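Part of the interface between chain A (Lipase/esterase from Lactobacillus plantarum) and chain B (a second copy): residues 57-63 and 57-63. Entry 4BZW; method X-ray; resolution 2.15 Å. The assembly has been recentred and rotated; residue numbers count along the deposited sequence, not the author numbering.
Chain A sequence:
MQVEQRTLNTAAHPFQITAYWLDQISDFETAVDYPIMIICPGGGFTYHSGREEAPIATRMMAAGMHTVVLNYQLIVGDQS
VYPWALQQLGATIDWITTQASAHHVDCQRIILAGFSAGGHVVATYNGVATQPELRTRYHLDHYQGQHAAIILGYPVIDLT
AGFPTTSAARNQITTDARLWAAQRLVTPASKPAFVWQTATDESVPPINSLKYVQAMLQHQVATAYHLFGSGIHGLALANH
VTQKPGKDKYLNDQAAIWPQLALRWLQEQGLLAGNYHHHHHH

Chain A 57-63: ATRMMAA
Chain B, residues 57-63: ATRMMAA

This contact is a small, symmetric helix-to-helix packing that rests on van der Waals fit, accompanied by two stacked guanidiniums and without a single hydrogen bond across it, and it illustrates how small residues let two backbones approach closely. An exact two-fold axis relates the copies. In each, residues 57-61 are helical (phi/psi near -64/-40), in a helix that begins earlier in the chain; Met61(A) N donates a hydrogen bond to Ala57(A) O at 2.9 Å, and chain B repeats it. Ala63(A) has -97/11. The helix axes pass 8.3 Å apart, their N-to-C directions at 140°, nearer antiparallel than parallel, and Arg59(A) CA lies 4.7 Å from Ala62(B) CA, and reciprocally.

Thr58(A) and Ala62(A) point toward the partner and bury the most of the 360 Å². Thr58(A), chi1 m, offers a methyl: CG2 reaches Ala62(B) N at 3.7 Å and Met61(B) CG at 3.9 Å, while OG1 is satisfied elsewhere in the structure. Ala62(B) CB, its whole side chain, sits 3.7 Å from Arg59(A) CA; Ala62(A) CB and Ala62(B) CB meet at 4.3 Å.

Arg59(A) leaves sideways (t, p, t, chi4 90°), its CD 4.0 Å from Ala62(B) CB. The guanidiniums stack, centres 4.5 Å apart and planes at 15°, with Arg59(A) NH2 4.3 Å from Arg59(B) NH2 despite like charge. Met60(A) points away; the CA-to-CB bond of Met61(A) (t, t, chi3 -21°) points sideways.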

# COMPACT_ATOMS: atom_id res chain seq x y z
N ALA A 57 -3.34 11.04 17.82
CA ALA A 57 -3.60 10.06 18.87
C ALA A 57 -4.52 8.94 18.38
O ALA A 57 -4.25 7.76 18.59
CB ALA A 57 -4.20 10.73 20.09
N THR A 58 -5.61 9.33 17.72
CA THR A 58 -6.60 8.37 17.28
C THR A 58 -6.03 7.39 16.26
O THR A 58 -6.32 6.19 16.31
CB THR A 58 -7.85 9.08 16.75
OG1 THR A 58 -8.36 9.93 17.78
CG2 THR A 58 -8.92 8.07 16.38
N ARG A 59 -5.19 7.89 15.35
CA ARG A 59 -4.55 7.03 14.35
C ARG A 59 -3.61 6.00 15.00
O ARG A 59 -3.57 4.83 14.60
CB ARG A 59 -3.79 7.85 13.30
CG ARG A 59 -3.10 7.01 12.22
CD ARG A 59 -4.12 6.18 11.44
NE ARG A 59 -3.55 5.23 10.48
CZ ARG A 59 -3.23 3.96 10.77
NH1 ARG A 59 -3.40 3.48 12.00
NH2 ARG A 59 -2.74 3.17 9.82
N MET A 60 -2.85 6.43 16.01
CA MET A 60 -1.95 5.52 16.71
C MET A 60 -2.74 4.52 17.56
O MET A 60 -2.37 3.35 17.67
CB MET A 60 -0.95 6.29 17.58
CG MET A 60 -0.05 7.23 16.78
SD MET A 60 0.84 6.37 15.48
CE MET A 60 1.44 7.77 14.53
N MET A 61 -3.84 4.97 18.14
CA MET A 61 -4.68 4.10 18.96
C MET A 61 -5.31 2.97 18.14
O MET A 61 -5.54 1.86 18.64
CB MET A 61 -5.77 4.93 19.63
CG MET A 61 -6.57 4.20 20.69
SD MET A 61 -7.61 5.35 21.64
CE MET A 61 -6.71 6.85 21.28
N ALA A 62 -5.58 3.25 16.86
CA ALA A 62 -6.18 2.26 15.96
C ALA A 62 -5.25 1.08 15.73
O ALA A 62 -5.69 0.01 15.31
CB ALA A 62 -6.55 2.91 14.62
N ALA A 63 -3.97 1.31 16.00
CA ALA A 63 -2.92 0.29 15.84
C ALA A 63 -2.61 -0.42 17.16
O ALA A 63 -1.63 -1.14 17.26
CB ALA A 63 -1.65 0.92 15.28
N ALA B 57 -14.32 0.47 15.67
CA ALA B 57 -14.70 1.87 15.83
C ALA B 57 -13.48 2.79 15.77
O ALA B 57 -13.49 3.81 15.08
CB ALA B 57 -15.43 2.07 17.15
N THR B 58 -12.43 2.43 16.50
CA THR B 58 -11.25 3.27 16.58
C THR B 58 -10.57 3.43 15.23
O THR B 58 -10.12 4.53 14.88
CB THR B 58 -10.28 2.74 17.65
OG1 THR B 58 -10.98 2.68 18.90
CG2 THR B 58 -9.10 3.68 17.80
N ARG B 59 -10.52 2.35 14.45
CA ARG B 59 -9.93 2.41 13.10
C ARG B 59 -10.72 3.34 12.17
O ARG B 59 -10.13 4.10 11.39
CB ARG B 59 -9.80 1.01 12.48
CG ARG B 59 -9.18 1.00 11.08
CD ARG B 59 -7.77 1.57 11.11
NE ARG B 59 -7.14 1.74 9.79
CZ ARG B 59 -7.21 2.85 9.05
NH1 ARG B 59 -7.92 3.90 9.47
NH2 ARG B 59 -6.59 2.91 7.88
N MET B 60 -12.05 3.28 12.24
CA MET B 60 -12.88 4.15 11.42
C MET B 60 -12.78 5.60 11.89
O MET B 60 -12.79 6.54 11.08
CB MET B 60 -14.34 3.68 11.42
CG MET B 60 -14.52 2.27 10.86
SD MET B 60 -13.85 2.11 9.20
CE MET B 60 -13.86 0.32 9.03
N MET B 61 -12.68 5.80 13.20
CA MET B 61 -12.57 7.14 13.75
C MET B 61 -11.27 7.84 13.32
O MET B 61 -11.23 9.07 13.16
CB MET B 61 -12.63 7.07 15.28
CG MET B 61 -12.76 8.40 15.98
SD MET B 61 -13.15 8.19 17.75
CE MET B 61 -13.81 6.53 17.65
N ALA B 62 -10.22 7.05 13.10
CA ALA B 62 -8.92 7.59 12.69
C ALA B 62 -9.00 8.21 11.30
O ALA B 62 -8.14 9.01 10.92
CB ALA B 62 -7.85 6.48 12.71
N ALA B 63 -10.04 7.82 10.56
CA ALA B 63 -10.28 8.32 9.20
C ALA B 63 -11.28 9.48 9.19
O ALA B 63 -11.76 9.87 8.13
CB ALA B 63 -10.78 7.19 8.31